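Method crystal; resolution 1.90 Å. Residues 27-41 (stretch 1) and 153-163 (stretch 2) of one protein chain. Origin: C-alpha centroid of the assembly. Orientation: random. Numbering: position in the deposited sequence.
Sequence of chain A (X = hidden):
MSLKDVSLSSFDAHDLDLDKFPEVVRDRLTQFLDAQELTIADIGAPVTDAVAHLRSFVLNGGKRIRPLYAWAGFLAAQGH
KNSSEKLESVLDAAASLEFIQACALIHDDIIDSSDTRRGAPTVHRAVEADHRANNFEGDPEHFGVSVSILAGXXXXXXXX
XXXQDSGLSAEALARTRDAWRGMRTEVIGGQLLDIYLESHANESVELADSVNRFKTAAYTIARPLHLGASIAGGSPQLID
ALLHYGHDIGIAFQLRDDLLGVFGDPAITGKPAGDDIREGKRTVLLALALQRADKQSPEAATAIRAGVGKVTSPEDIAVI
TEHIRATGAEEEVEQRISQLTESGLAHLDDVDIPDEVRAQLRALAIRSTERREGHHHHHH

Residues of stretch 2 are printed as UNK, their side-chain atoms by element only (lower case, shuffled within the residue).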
# COMPACT_ATOMS: atom_id res chain seq x y z
N ASP A 27 -20.54 -2.98 10.14
CA ASP A 27 -21.53 -2.62 9.11
C ASP A 27 -20.93 -1.79 7.97
O ASP A 27 -21.25 -2.03 6.80
CB ASP A 27 -22.70 -1.81 9.67
CG ASP A 27 -23.70 -2.65 10.46
OD1 ASP A 27 -23.76 -3.87 10.26
OD2 ASP A 27 -24.41 -2.09 11.31
N ARG A 28 -20.19 -0.74 8.30
CA ARG A 28 -19.62 0.11 7.23
C ARG A 28 -18.66 -0.69 6.34
O ARG A 28 -18.66 -0.53 5.11
CB ARG A 28 -18.87 1.34 7.83
CG ARG A 28 -19.72 2.21 8.81
CD ARG A 28 -21.12 2.57 8.27
NE ARG A 28 -21.12 3.24 6.97
CZ ARG A 28 -22.23 3.53 6.29
NH1 ARG A 28 -23.43 3.21 6.79
NH2 ARG A 28 -22.15 4.14 5.11
N LEU A 29 -17.82 -1.52 6.96
CA LEU A 29 -16.85 -2.32 6.23
C LEU A 29 -17.57 -3.33 5.36
O LEU A 29 -17.14 -3.58 4.22
CB LEU A 29 -15.88 -3.06 7.17
CG LEU A 29 -14.94 -2.12 7.97
CD1 LEU A 29 -14.30 -2.95 9.06
CD2 LEU A 29 -13.88 -1.46 6.98
N THR A 30 -18.66 -3.92 5.88
CA THR A 30 -19.48 -4.84 5.07
C THR A 30 -20.01 -4.18 3.82
O THR A 30 -19.91 -4.75 2.71
CB THR A 30 -20.67 -5.45 5.90
OG1 THR A 30 -20.13 -6.13 7.03
CG2 THR A 30 -21.45 -6.44 5.04
N GLN A 31 -20.57 -2.98 3.97
CA GLN A 31 -21.11 -2.28 2.83
C GLN A 31 -20.04 -1.99 1.76
O GLN A 31 -20.28 -2.13 0.55
CB GLN A 31 -21.79 -0.98 3.26
CG GLN A 31 -22.91 -1.29 4.23
CD GLN A 31 -24.00 -0.24 4.26
OE1 GLN A 31 -24.88 -0.30 5.12
NE2 GLN A 31 -23.95 0.73 3.34
N PHE A 32 -18.86 -1.62 2.24
CA PHE A 32 -17.78 -1.28 1.30
C PHE A 32 -17.33 -2.53 0.53
O PHE A 32 -17.17 -2.49 -0.71
CB PHE A 32 -16.60 -0.65 2.08
CG PHE A 32 -15.42 -0.31 1.19
CD1 PHE A 32 -14.43 -1.25 0.91
CD2 PHE A 32 -15.33 0.96 0.61
CE1 PHE A 32 -13.34 -0.94 0.04
CE2 PHE A 32 -14.24 1.31 -0.26
CZ PHE A 32 -13.24 0.36 -0.53
N LEU A 33 -17.09 -3.62 1.26
CA LEU A 33 -16.66 -4.88 0.68
C LEU A 33 -17.68 -5.45 -0.31
O LEU A 33 -17.31 -5.91 -1.41
CB LEU A 33 -16.29 -5.90 1.76
CG LEU A 33 -14.97 -5.49 2.46
CD1 LEU A 33 -14.83 -6.24 3.83
CD2 LEU A 33 -13.77 -5.79 1.58
N ASP A 34 -18.95 -5.40 0.06
CA ASP A 34 -20.02 -5.79 -0.87
C ASP A 34 -19.92 -5.03 -2.18
O ASP A 34 -20.11 -5.61 -3.25
CB ASP A 34 -21.41 -5.52 -0.29
CG ASP A 34 -21.79 -6.48 0.84
OD1 ASP A 34 -21.12 -7.52 1.07
OD2 ASP A 34 -22.82 -6.18 1.49
N ALA A 35 -19.65 -3.73 -2.10
CA ALA A 35 -19.65 -2.90 -3.27
C ALA A 35 -18.51 -3.19 -4.25
O ALA A 35 -18.60 -2.80 -5.43
CB ALA A 35 -19.65 -1.43 -2.89
N GLN A 36 -17.45 -3.85 -3.79
CA GLN A 36 -16.29 -4.20 -4.64
C GLN A 36 -16.48 -5.52 -5.39
O GLN A 36 -15.69 -5.84 -6.26
CB GLN A 36 -15.00 -4.33 -3.81
CG GLN A 36 -14.72 -3.21 -2.73
CD GLN A 36 -14.86 -1.77 -3.24
OE1 GLN A 36 -14.19 -1.40 -4.21
NE2 GLN A 36 -15.78 -0.97 -2.62
N GLU A 37 -17.50 -6.29 -5.03
CA GLU A 37 -17.63 -7.64 -5.57
C GLU A 37 -17.70 -7.73 -7.10
O GLU A 37 -17.00 -8.54 -7.68
CB GLU A 37 -18.79 -8.37 -4.93
CG GLU A 37 -18.51 -8.69 -3.48
CD GLU A 37 -19.72 -9.32 -2.81
OE1 GLU A 37 -20.76 -9.52 -3.49
OE2 GLU A 37 -19.63 -9.64 -1.64
N LEU A 38 -18.53 -6.91 -7.73
CA LEU A 38 -18.66 -6.94 -9.19
C LEU A 38 -17.36 -6.65 -9.91
O LEU A 38 -17.00 -7.34 -10.86
CB LEU A 38 -19.77 -5.99 -9.66
CG LEU A 38 -21.21 -6.55 -9.54
CD1 LEU A 38 -22.23 -5.44 -9.74
CD2 LEU A 38 -21.47 -7.68 -10.57
N THR A 39 -16.66 -5.59 -9.48
CA THR A 39 -15.39 -5.21 -10.10
C THR A 39 -14.37 -6.32 -9.98
O THR A 39 -13.64 -6.62 -10.92
CB THR A 39 -14.79 -3.96 -9.42
OG1 THR A 39 -15.73 -2.88 -9.59
CG2 THR A 39 -13.42 -3.61 -10.08
N ILE A 40 -14.30 -6.92 -8.80
CA ILE A 40 -13.35 -8.00 -8.56
C ILE A 40 -13.70 -9.23 -9.44
O ILE A 40 -12.81 -9.87 -10.04
CB ILE A 40 -13.29 -8.36 -7.05
CG1 ILE A 40 -12.66 -7.19 -6.21
CG2 ILE A 40 -12.52 -9.65 -6.78
CD1 ILE A 40 -11.20 -6.87 -6.63
N ALA A 41 -15.00 -9.54 -9.52
CA ALA A 41 -15.50 -10.65 -10.35
C ALA A 41 -15.21 -10.45 -11.85
O ALA A 41 -14.88 -11.43 -12.55
CB ALA A 41 -16.99 -10.88 -10.08
N UNK A 153 -1.81 -5.09 0.04
CA UNK A 153 -1.78 -3.90 -0.82
C UNK A 153 -3.20 -3.49 -1.22
O UNK A 153 -3.51 -2.30 -1.27
o UNK A 153 1.26 -4.76 -2.78
o UNK A 153 1.02 -4.01 -0.72
c UNK A 153 0.54 -4.34 -1.83
c UNK A 153 -0.96 -4.15 -2.09
N UNK A 154 -4.06 -4.47 -1.50
CA UNK A 154 -5.46 -4.19 -1.78
C UNK A 154 -6.13 -3.46 -0.60
O UNK A 154 -6.88 -2.50 -0.81
c UNK A 154 -7.35 -6.21 -5.44
c UNK A 154 -6.24 -5.46 -2.15
c UNK A 154 -7.63 -5.17 -2.70
se UNK A 154 -7.58 -4.47 -4.53
N UNK A 155 -5.86 -3.93 0.61
CA UNK A 155 -6.42 -3.30 1.81
C UNK A 155 -5.96 -1.85 1.89
O UNK A 155 -6.74 -0.97 2.23
c UNK A 155 -6.02 -4.05 3.05
N UNK A 156 -4.70 -1.61 1.57
CA UNK A 156 -4.19 -0.23 1.68
C UNK A 156 -4.81 0.71 0.66
O UNK A 156 -5.17 1.86 1.01
c UNK A 156 -2.64 -0.22 1.65
c UNK A 156 -2.34 1.81 3.18
c UNK A 156 -0.41 0.87 1.82
c UNK A 156 -1.94 1.13 1.83
N UNK A 157 -4.96 0.26 -0.59
CA UNK A 157 -5.64 1.08 -1.60
C UNK A 157 -7.13 1.27 -1.25
O UNK A 157 -7.67 2.36 -1.45
c UNK A 157 -6.05 -0.62 -3.45
c UNK A 157 -3.91 0.62 -3.45
c UNK A 157 -5.41 0.64 -3.12
N UNK A 158 -7.74 0.27 -0.66
CA UNK A 158 -9.15 0.42 -0.29
C UNK A 158 -9.35 1.33 0.94
O UNK A 158 -10.40 1.94 1.07
c UNK A 158 -10.58 -2.96 -1.56
c UNK A 158 -11.19 -4.39 -3.46
c UNK A 158 -11.33 -5.23 -1.17
c UNK A 158 -10.08 -1.64 -1.38
c UNK A 158 -9.97 -1.08 -2.64
c UNK A 158 -10.89 -4.01 -0.66
c UNK A 158 -10.73 -3.18 -2.95
c UNK A 158 -9.78 -0.96 -0.05
n UNK A 158 -10.33 -2.04 -3.61
c UNK A 158 -11.48 -5.40 -2.56
N UNK A 159 -8.37 1.36 1.85
CA UNK A 159 -8.42 2.36 2.95
C UNK A 159 -8.54 3.75 2.34
O UNK A 159 -9.38 4.58 2.76
c UNK A 159 -7.18 2.29 3.87
N UNK A 160 -7.69 4.03 1.34
CA UNK A 160 -7.68 5.35 0.72
C UNK A 160 -9.01 5.57 0.02
O UNK A 160 -9.56 6.65 0.12
o UNK A 160 -4.94 7.13 1.32
c UNK A 160 -6.54 5.51 -0.32
o UNK A 160 -3.19 5.55 1.50
c UNK A 160 -5.21 4.98 0.22
c UNK A 160 -4.39 5.96 1.10
N UNK A 161 -9.47 4.59 -0.77
CA UNK A 161 -10.76 4.75 -1.51
C UNK A 161 -11.90 5.00 -0.52
O UNK A 161 -12.80 5.78 -0.80
o UNK A 161 -10.09 2.12 -3.95
c UNK A 161 -10.18 3.26 -3.50
o UNK A 161 -9.53 4.21 -3.99
c UNK A 161 -11.10 3.48 -2.28
N UNK A 162 -11.91 4.24 0.56
CA UNK A 162 -13.05 4.33 1.50
C UNK A 162 -13.12 5.72 2.09
O UNK A 162 -14.23 6.27 2.25
c UNK A 162 -14.21 3.21 3.49
se UNK A 162 -14.14 1.59 4.57
c UNK A 162 -12.92 3.28 2.63
c UNK A 162 -15.95 1.73 5.47
N UNK A 163 -11.96 6.32 2.38
CA UNK A 163 -11.92 7.73 2.77
C UNK A 163 -12.34 8.68 1.63
O UNK A 163 -13.25 9.53 1.80
c UNK A 163 -10.51 8.12 3.32
c UNK A 163 -11.32 9.97 4.89
c UNK A 163 -10.38 9.62 3.71
c UNK A 163 -8.90 9.97 4.01
O HOH W 1 -12.68 1.20 -4.19

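Position 153 carries two carbons, the second bearing two oxygens: a short carboxylate, out of reach of stretch 1. This is D153, with one oxygen hydrogen-bonded elsewhere in the structure. Position 154 has an unbranched chain of two carbons, a selenium and a carbon, the last carbon near I40 CD1, so it is selenomethionine, M154. Its CA-to-CB bond points sideways, but the flexible chain brings M154 CE to 4.1 Å from I40 CD1, an apolar touch between two buried ends.

At 155 a single carbon makes A155, out of reach of stretch 1. Position 156 shows four carbons forked at the second, hence L156, and 157 one carbon carrying two more, hence V157; neither touches stretch 1, and their apolar side chains suit a buried setting, as does A155.

Position 158 has one carbon, then fused five- and six-membered rings holding eight carbons and one nitrogen, lodged as a knob among F32, L33, Q36 and I40. This is W158, pointing toward stretch 1. A broad, flat indole suits such a pocket because it offers both face and edge. Q36 CG lies over the W158 six-membered ring, 3.9 Å from its centroid, in a CH-pi contact, while I40 CD1 meets the ring edge 4.0 Å from W158 CZ2. L33 CD2 comes within 3.7 Å of W158 CZ3. The edge of F32 is turned toward the indole face, with ring planes at 69°, and F32 CE1 packs 3.6 Å from W158 CB.

The lone carbon at 159 is A159, small, buried and facing away. Position 160, three carbons with two oxygens on the third, is E160, out of reach; its buried carboxylate is satisfied elsewhere in the structure.

At 161 two carbons, the second with two oxygens, touch the edge of F32, giving D161. D161 CB lies 4.2 Å from F32 CZ. The carboxylate suits a water that donates to D161 OD2 (2.8 Å from the water O) and to Q36 OE1 (3.0 Å from the same O), linking two acceptors.

Position 162 has two carbons, a selenium and a carbon, unbranched, touching R28, L29 and F32: M162. This long apolar chain, all three chi angles t, packs M162 CB 3.7 Å from F32 CE2 and carries M162 SE to 3.9 Å from L29 CD2 and M162 CE to 3.5 Å from R28 O. Four forked carbons at 163 make L163, apolar, buried and facing away.

The helices cross at 107°. F32 packs against W158 and M162, one turn apart, while W158 fills the pocket on stretch 1. No direct hydrogen bond joins the stretches; apolar and aromatic packing dominates, supplemented by the single water bridge.

Stretch 2 (153-163) DMALVWAEDML
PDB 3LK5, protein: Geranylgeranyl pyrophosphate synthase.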